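PDB 6SMO: Ketoacyl_synth_N domain-containing protein from Photorhabdus luminescens subsp. laumondii, which is a ketoacyl-synthase-family protein that probably takes part in building acyl or polyketide chains, and binds a pentaoxo-dodecanal, a polyketide-like chain. Local coordinates for residues Glu263-Leu268 and Gln351-Arg356; Phe277-Ile282 and Thr301-Leu306. One frame throughout, in Å; residues are numbered along the deposited sequence.

Contact 1: Glu263-Leu268 and Gln351-Arg356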
ATOM      1  N   GLU C 263     -28.554   1.494   8.300  1.00 54.40           N
ATOM      2  CA  GLU C 263     -29.062   1.266   9.682  1.00 55.15           C
ATOM      3  C   GLU C 263     -27.892   1.037  10.650  1.00 54.43           C
ATOM      4  O   GLU C 263     -28.083   1.276  11.857  1.00 53.74           O
ATOM      5  CB  GLU C 263     -30.033   0.084   9.719  1.00 56.43           C
ATOM      6  CG  GLU C 263     -31.358   0.369   9.036  1.00 57.54           C
ATOM      7  CD  GLU C 263     -32.447  -0.659   9.294  1.00 58.89           C
ATOM      8  OE1 GLU C 263     -32.129  -1.738   9.834  1.00 59.83           O
ATOM      9  OE2 GLU C 263     -33.614  -0.375   8.955  1.00 60.17           O
ATOM     10  N   TYR C 264     -26.736   0.584  10.151  1.00 53.65           N
ATOM     11  CA  TYR C 264     -25.494   0.393  10.948  1.00 53.87           C
ATOM     12  C   TYR C 264     -24.881   1.757  11.291  1.00 52.54           C
ATOM     13  O   TYR C 264     -24.223   1.861  12.345  1.00 52.98           O
ATOM     14  CB  TYR C 264     -24.499  -0.512  10.216  1.00 54.26           C
ATOM     15  CG  TYR C 264     -24.855  -1.977  10.244  1.00 56.12           C
ATOM     16  CD1 TYR C 264     -24.463  -2.788  11.297  1.00 56.88           C
ATOM     17  CD2 TYR C 264     -25.591  -2.555   9.222  1.00 56.91           C
ATOM     18  CE1 TYR C 264     -24.788  -4.134  11.334  1.00 57.96           C
ATOM     19  CE2 TYR C 264     -25.924  -3.899   9.242  1.00 58.12           C
ATOM     20  CZ  TYR C 264     -25.522  -4.693  10.302  1.00 58.40           C
ATOM     21  OH  TYR C 264     -25.847  -6.018  10.332  1.00 59.59           O
ATOM     22  N   THR C 265     -25.085   2.765  10.435  1.00 51.70           N
ATOM     23  CA  THR C 265     -24.672   4.175  10.679  1.00 51.47           C
ATOM     24  C   THR C 265     -25.560   4.779  11.776  1.00 51.93           C
ATOM     25  O   THR C 265     -25.050   5.610  12.550  1.00 52.22           O
ATOM     26  CB  THR C 265     -24.726   5.020   9.398  1.00 50.57           C
ATOM     27  OG1 THR C 265     -24.115   4.284   8.338  1.00 49.78           O
ATOM     28  CG2 THR C 265     -24.033   6.356   9.548  1.00 49.94           C
ATOM     29  N   ALA C 266     -26.835   4.377  11.830  1.00 52.41           N
ATOM     30  CA  ALA C 266     -27.837   4.844  12.818  1.00 52.72           C
ATOM     31  C   ALA C 266     -27.501   4.304  14.216  1.00 52.53           C
ATOM     32  O   ALA C 266     -27.885   4.961  15.202  1.00 53.20           O
ATOM     33  CB  ALA C 266     -29.225   4.431  12.386  1.00 53.08           C
ATOM     34  N   GLU C 267     -26.817   3.157  14.295  1.00 52.23           N
ATOM     35  CA  GLU C 267     -26.401   2.509  15.571  1.00 52.18           C
ATOM     36  C   GLU C 267     -25.325   3.353  16.271  1.00 50.56           C
ATOM     37  O   GLU C 267     -25.247   3.274  17.513  1.00 49.96           O
ATOM     38  CB  GLU C 267     -25.897   1.083  15.326  1.00 53.31           C
ATOM     39  CG  GLU C 267     -26.998   0.037  15.357  1.00 55.08           C
ATOM     40  CD  GLU C 267     -26.570  -1.361  14.946  1.00 56.10           C
ATOM     41  OE1 GLU C 267     -27.449  -2.154  14.554  1.00 56.93           O
ATOM     42  OE2 GLU C 267     -25.358  -1.658  15.021  1.00 57.14           O
ATOM     43  N   LEU C 268     -24.532   4.122  15.513  1.00 49.50           N
ATOM     44  CA  LEU C 268     -23.433   4.979  16.046  1.00 48.95           C
ATOM     45  C   LEU C 268     -24.000   6.053  16.985  1.00 49.25           C
ATOM     46  O   LEU C 268     -23.277   6.448  17.921  1.00 49.64           O
ATOM     47  CB  LEU C 268     -22.665   5.634  14.891  1.00 47.80           C
ATOM     48  CG  LEU C 268     -21.697   4.737  14.118  1.00 46.90           C
ATOM     49  CD1 LEU C 268     -21.060   5.502  12.968  1.00 46.34           C
ATOM     50  CD2 LEU C 268     -20.618   4.170  15.030  1.00 46.27           C
ATOM     51  N   GLN C 351     -21.837  15.082  20.115  1.00 49.20           N
ATOM     52  CA  GLN C 351     -21.443  13.966  19.211  1.00 48.21           C
ATOM     53  C   GLN C 351     -21.653  14.388  17.752  1.00 47.05           C
ATOM     54  O   GLN C 351     -22.764  14.844  17.425  1.00 47.63           O
ATOM     55  CB  GLN C 351     -22.253  12.706  19.522  1.00 48.67           C
ATOM     56  CG  GLN C 351     -21.737  11.458  18.816  1.00 48.98           C
ATOM     57  CD  GLN C 351     -22.507  10.216  19.187  1.00 49.82           C
ATOM     58  OE1 GLN C 351     -23.719  10.248  19.397  1.00 51.04           O
ATOM     59  NE2 GLN C 351     -21.805   9.097  19.263  1.00 50.31           N
ATOM     60  N   ILE C 352     -20.621  14.235  16.914  1.00 45.26           N
ATOM     61  CA  ILE C 352     -20.691  14.438  15.435  1.00 44.67           C
ATOM     62  C   ILE C 352     -20.363  13.106  14.752  1.00 43.90           C
ATOM     63  O   ILE C 352     -19.288  12.542  15.039  1.00 43.25           O
ATOM     64  CB  ILE C 352     -19.752  15.573  14.975  1.00 44.65           C
ATOM     65  CG1 ILE C 352     -20.111  16.906  15.638  1.00 45.28           C
ATOM     66  CG2 ILE C 352     -19.749  15.685  13.456  1.00 44.56           C
ATOM     67  CD1 ILE C 352     -19.093  18.002  15.420  1.00 45.28           C
ATOM     68  N   ILE C 353     -21.267  12.631  13.889  1.00 43.38           N
ATOM     69  CA  ILE C 353     -21.123  11.370  13.102  1.00 42.84           C
ATOM     70  C   ILE C 353     -21.008  11.743  11.620  1.00 42.34           C
ATOM     71  O   ILE C 353     -21.929  12.404  11.102  1.00 42.19           O
ATOM     72  CB  ILE C 353     -22.302  10.415  13.382  1.00 43.04           C
ATOM     73  CG1 ILE C 353     -22.290   9.936  14.837  1.00 43.34           C
ATOM     74  CG2 ILE C 353     -22.307   9.242  12.410  1.00 42.73           C
ATOM     75  CD1 ILE C 353     -23.638   9.505  15.352  1.00 43.65           C
ATOM     76  N   ILE C 354     -19.911  11.332  10.978  1.00 41.88           N
ATOM     77  CA  ILE C 354     -19.587  11.631   9.551  1.00 41.69           C
ATOM     78  C   ILE C 354     -19.773  10.348   8.735  1.00 41.75           C
ATOM     79  O   ILE C 354     -19.309   9.289   9.197  1.00 41.73           O
ATOM     80  CB  ILE C 354     -18.154  12.186   9.424  1.00 41.53           C
ATOM     81  CG1 ILE C 354     -17.919  13.364  10.373  1.00 41.58           C
ATOM     82  CG2 ILE C 354     -17.841  12.556   7.981  1.00 41.49           C
ATOM     83  CD1 ILE C 354     -16.529  13.409  10.952  1.00 41.48           C
ATOM     84  N   GLN C 355     -20.426  10.451   7.573  1.00 41.82           N
ATOM     85  CA  GLN C 355     -20.664   9.317   6.639  1.00 42.11           C
ATOM     86  C   GLN C 355     -20.023   9.632   5.284  1.00 41.81           C
ATOM     87  O   GLN C 355     -20.091  10.800   4.848  1.00 40.83           O
ATOM     88  CB  GLN C 355     -22.160   9.051   6.471  1.00 42.76           C
ATOM     89  CG  GLN C 355     -22.464   7.709   5.817  1.00 43.30           C
ATOM     90  CD  GLN C 355     -23.941   7.475   5.622  1.00 43.98           C
ATOM     91  OE1 GLN C 355     -24.505   6.500   6.116  1.00 44.81           O
ATOM     92  NE2 GLN C 355     -24.585   8.374   4.896  1.00 44.23           N
ATOM     93  N   ARG C 356     -19.419   8.616   4.661  1.00 41.55           N
ATOM     94  CA  ARG C 356     -18.916   8.645   3.262  1.00 41.53           C
ATOM     95  C   ARG C 356     -19.202   7.289   2.610  1.00 41.10           C
ATOM     96  O   ARG C 356     -19.293   6.287   3.344  1.00 40.77           O
ATOM     97  CB  ARG C 356     -17.416   8.952   3.223  1.00 41.51           C
ATOM     98  CG  ARG C 356     -17.080  10.435   3.150  1.00 41.94           C
ATOM     99  CD  ARG C 356     -16.097  10.728   2.034  1.00 41.75           C
ATOM    100  NE  ARG C 356     -16.700  10.524   0.722  1.00 41.99           N
ATOM    101  CZ  ARG C 356     -16.037  10.492  -0.433  1.00 41.80           C
ATOM    102  NH1 ARG C 356     -16.697  10.303  -1.564  1.00 42.87           N
ATOM    103  NH2 ARG C 356     -14.723  10.643  -0.462  1.00 41.32           N
TER
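T265 turns OG1 beside its own backbone N and anti to its carbonyl carbon (chi1 -46°), while Q355 sets CG anti to its backbone N (chi1 -166°) and continues extended beyond it. The two side chains cross at about a right angle, and the hydroxyl meets the amide: T265 OG1 donates to Q355 OE1 at 3.2 Å, in the carbonyl plane and on a lone pair. Threonine suits the spot because its hydroxyl serves the amide while its methyl lies toward the hydrocarbon, T265 CG2 being 4.4 Å from I353 CG2. A long, unbranched glutamine suits the strand position opposite, because its amide oxygen can span the gap to the helix; its NE2 makes a weak bond to E286.

Further along strand 351-356 the contact becomes apolar. I353 lies between the two glutamines on this face, its CG2 4.0 Å from L268 CD1, and its other branch reaches the backbone, CD1 standing 3.8 Å from L268 C. At the far end Q351 NE2 makes a weak, bent hydrogen bond to L268 O (3.3 Å), and a second weak one to S367 OG.

The short, weakly bonded helix 263-266 and the residues after it thus cover one face of strand 351-356, with T265 and L268 also touching A365 of strand 362-369. Helix 319-329 packs on the other face, against I352 and I354, as in the layered alpha/beta thiolase fold. A hydroxyl-to-amide bond at one end and a weak amide-to-carbonyl bond at the other bracket an apolar middle, consistent with their fixing the register of 263-268 against the strand while L268 and I353 supply buried hydrocarbon between.

Contact 2: Phe277-Ile282 and Thr301-Leu306; sequences FIMDGI and TSFINL
F277 and F303 send their side chains out together from neighbouring strands, on the face of the sheet that helix 286-296 covers, their rings inclined at 58°. F277 CD2 lies over one face of the F303 ring, 3.7 Å from F303 CE2. Broad aromatic faces suit the cover of that helix, whose F294 meets F277 edge-to-face. The M279 thioether is the next bump: SD sits at the rim of the F303 ring, near its plane, 4.2 Å from F303 CD2. With CG held between backbone N and carbonyl carbon (chi1 57°), M279 CG and SD both come to 3.8 Å from N305 CB.

Beneath these bumps run two parallel strands of a beta-alpha-beta unit, with helix 286-296 in the crossover. F277 N bonds S302 O at 2.9 Å, and F277 O receives I304 N at 3.2 Å.

On the other face, I278 CG2 approaches L306 CD1 at 4.3 Å. Past the strand, G281 turns the chain with positive phi (78°), and the N305 amide fills the notch beside it. G281 CA can lie 3.4 Å from N305 OD1 because nothing projects from it on that side. That oxygen caps the backbone N of R307, where helix 307-310 begins.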
ATOM      1  N   PHE C 277     -25.248  15.242  11.983  1.00 47.66           N
ATOM      2  CA  PHE C 277     -24.888  14.250  10.936  1.00 47.21           C
ATOM      3  C   PHE C 277     -24.268  14.973   9.735  1.00 47.02           C
ATOM      4  O   PHE C 277     -24.999  15.687   9.019  1.00 46.44           O
ATOM      5  CB  PHE C 277     -26.113  13.435  10.514  1.00 47.06           C
ATOM      6  CG  PHE C 277     -25.810  12.328   9.536  1.00 46.98           C
ATOM      7  CD1 PHE C 277     -25.190  11.162   9.957  1.00 46.94           C
ATOM      8  CD2 PHE C 277     -26.133  12.457   8.193  1.00 46.90           C
ATOM      9  CE1 PHE C 277     -24.904  10.146   9.057  1.00 46.87           C
ATOM     10  CE2 PHE C 277     -25.847  11.439   7.295  1.00 46.65           C
ATOM     11  CZ  PHE C 277     -25.233  10.286   7.730  1.00 46.48           C
ATOM     12  N   ILE C 278     -22.957  14.796   9.533  1.00 46.87           N
ATOM     13  CA  ILE C 278     -22.220  15.259   8.319  1.00 47.10           C
ATOM     14  C   ILE C 278     -22.348  14.166   7.251  1.00 47.15           C
ATOM     15  O   ILE C 278     -21.977  13.013   7.541  1.00 47.01           O
ATOM     16  CB  ILE C 278     -20.751  15.597   8.649  1.00 47.09           C
ATOM     17  CG1 ILE C 278     -20.657  16.776   9.622  1.00 47.58           C
ATOM     18  CG2 ILE C 278     -19.955  15.855   7.376  1.00 46.83           C
ATOM     19  CD1 ILE C 278     -19.283  16.988  10.220  1.00 47.44           C
ATOM     20  N   MET C 279     -22.851  14.526   6.067  1.00 47.63           N
ATOM     21  CA  MET C 279     -23.208  13.573   4.981  1.00 48.09           C
ATOM     22  C   MET C 279     -22.115  13.576   3.904  1.00 47.47           C
ATOM     23  O   MET C 279     -21.270  14.496   3.914  1.00 47.21           O
ATOM     24  CB  MET C 279     -24.569  13.917   4.359  1.00 49.88           C
ATOM     25  CG  MET C 279     -24.682  15.325   3.794  1.00 51.24           C
ATOM     26  SD  MET C 279     -26.396  15.763   3.394  1.00 53.74           S
ATOM     27  CE  MET C 279     -26.574  14.990   1.786  1.00 54.07           C
ATOM     28  N   ASP C 280     -22.128  12.557   3.036  1.00 46.34           N
ATOM     29  CA  ASP C 280     -21.176  12.367   1.908  1.00 45.96           C
ATOM     30  C   ASP C 280     -21.290  13.563   0.953  1.00 45.54           C
ATOM     31  O   ASP C 280     -20.253  14.198   0.679  1.00 46.10           O
ATOM     32  CB  ASP C 280     -21.438  11.036   1.194  1.00 45.95           C
ATOM     33  CG  ASP C 280     -20.469  10.723   0.066  1.00 45.84           C
ATOM     34  OD1 ASP C 280     -19.255  10.918   0.264  1.00 46.30           O
ATOM     35  OD2 ASP C 280     -20.936  10.283  -1.003  1.00 45.69           O
ATOM     36  N   GLY C 281     -22.505  13.846   0.474  1.00 45.49           N
ATOM     37  CA  GLY C 281     -22.839  15.049  -0.313  1.00 45.76           C
ATOM     38  C   GLY C 281     -22.404  14.953  -1.767  1.00 45.65           C
ATOM     39  O   GLY C 281     -22.347  16.011  -2.424  1.00 46.05           O
ATOM     40  N   ILE C 282     -22.115  13.742  -2.258  1.00 45.69           N
ATOM     41  CA  ILE C 282     -21.719  13.478  -3.675  1.00 45.59           C
ATOM     42  C   ILE C 282     -22.987  13.228  -4.501  1.00 46.07           C
ATOM     43  O   ILE C 282     -23.140  13.881  -5.554  1.00 45.64           O
ATOM     44  CB  ILE C 282     -20.735  12.293  -3.772  1.00 45.32           C
ATOM     45  CG1 ILE C 282     -19.460  12.528  -2.957  1.00 45.61           C
ATOM     46  CG2 ILE C 282     -20.420  11.962  -5.225  1.00 45.17           C
ATOM     47  CD1 ILE C 282     -18.590  13.663  -3.459  1.00 45.77           C
ATOM     48  N   THR C 301     -31.917  14.005  14.162  1.00 62.38           N
ATOM     49  CA  THR C 301     -30.613  14.720  14.103  1.00 62.01           C
ATOM     50  C   THR C 301     -30.683  15.827  13.043  1.00 61.13           C
ATOM     51  O   THR C 301     -31.653  15.837  12.258  1.00 62.81           O
ATOM     52  CB  THR C 301     -29.469  13.733  13.831  1.00 61.53           C
ATOM     53  OG1 THR C 301     -28.245  14.466  13.762  1.00 61.52           O
ATOM     54  CG2 THR C 301     -29.655  12.937  12.557  1.00 61.04           C
ATOM     55  N   SER C 302     -29.688  16.719  13.038  1.00 60.26           N
ATOM     56  CA  SER C 302     -29.527  17.831  12.064  1.00 59.54           C
ATOM     57  C   SER C 302     -28.604  17.383  10.924  1.00 57.49           C
ATOM     58  O   SER C 302     -27.553  16.780  11.219  1.00 55.16           O
ATOM     59  CB  SER C 302     -29.000  19.069  12.744  1.00 60.58           C
ATOM     60  OG  SER C 302     -28.965  20.166  11.844  1.00 61.76           O
ATOM     61  N   PHE C 303     -28.992  17.667   9.676  1.00 56.88           N
ATOM     62  CA  PHE C 303     -28.222  17.353   8.443  1.00 56.69           C
ATOM     63  C   PHE C 303     -27.438  18.594   8.003  1.00 56.86           C
ATOM     64  O   PHE C 303     -28.067  19.642   7.752  1.00 57.43           O
ATOM     65  CB  PHE C 303     -29.152  16.867   7.327  1.00 56.82           C
ATOM     66  CG  PHE C 303     -29.512  15.405   7.402  1.00 56.92           C
ATOM     67  CD1 PHE C 303     -30.372  14.935   8.384  1.00 57.34           C
ATOM     68  CD2 PHE C 303     -28.993  14.498   6.491  1.00 56.86           C
ATOM     69  CE1 PHE C 303     -30.701  13.590   8.454  1.00 56.98           C
ATOM     70  CE2 PHE C 303     -29.324  13.153   6.561  1.00 56.89           C
ATOM     71  CZ  PHE C 303     -30.177  12.701   7.542  1.00 56.72           C
ATOM     72  N   ILE C 304     -26.109  18.472   7.922  1.00 56.33           N
ATOM     73  CA  ILE C 304     -25.175  19.538   7.446  1.00 56.26           C
ATOM     74  C   ILE C 304     -24.276  18.942   6.356  1.00 53.59           C
ATOM     75  O   ILE C 304     -23.511  18.009   6.669  1.00 52.84           O
ATOM     76  CB  ILE C 304     -24.373  20.131   8.623  1.00 57.97           C
ATOM     77  CG1 ILE C 304     -25.253  21.038   9.489  1.00 59.42           C
ATOM     78  CG2 ILE C 304     -23.129  20.861   8.131  1.00 58.44           C
ATOM     79  CD1 ILE C 304     -24.661  21.385  10.837  1.00 60.04           C
ATOM     80  N   ASN C 305     -24.380  19.465   5.130  1.00 52.02           N
ATOM     81  CA  ASN C 305     -23.583  19.041   3.948  1.00 50.52           C
ATOM     82  C   ASN C 305     -22.434  20.036   3.743  1.00 49.61           C
ATOM     83  O   ASN C 305     -22.725  21.232   3.533  1.00 50.22           O
ATOM     84  CB  ASN C 305     -24.459  18.942   2.694  1.00 50.06           C
ATOM     85  CG  ASN C 305     -23.762  18.278   1.525  1.00 49.68           C
ATOM     86  OD1 ASN C 305     -22.622  17.835   1.640  1.00 49.21           O
ATOM     87  ND2 ASN C 305     -24.440  18.208   0.390  1.00 49.44           N
ATOM     88  N   LEU C 306     -21.185  19.558   3.799  1.00 48.24           N
ATOM     89  CA  LEU C 306     -19.956  20.385   3.630  1.00 47.94           C
ATOM     90  C   LEU C 306     -19.354  20.176   2.233  1.00 48.12           C
ATOM     91  O   LEU C 306     -18.344  20.843   1.936  1.00 48.14           O
ATOM     92  CB  LEU C 306     -18.934  20.009   4.707  1.00 46.93           C
ATOM     93  CG  LEU C 306     -19.391  20.143   6.161  1.00 46.43           C
ATOM     94  CD1 LEU C 306     -18.243  19.827   7.108  1.00 45.80           C
ATOM     95  CD2 LEU C 306     -19.944  21.531   6.448  1.00 46.45           C
TER

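Along the chain, contact 2 falls between the two segments of contact 1, and their centres lie about 11 Å apart. Strand 275-278 is the shared neighbour: it pairs in parallel with 302-304 on one edge and with 351-356 on the other, where Q355 N lies 3.0 Å from I278 O in a probable hydrogen bond. Just past that strand pairing, R356 NE forms a salt bridge of 2.6 Å with D280 OD1, tying the strand end to the turn. E286 serves both contacts, accepting from D280 N and G281 N and weakly from Q355 NE2. The pocket of the bound polyketone, lined by V129, A130, W133 and F134, uses no residue of either contact.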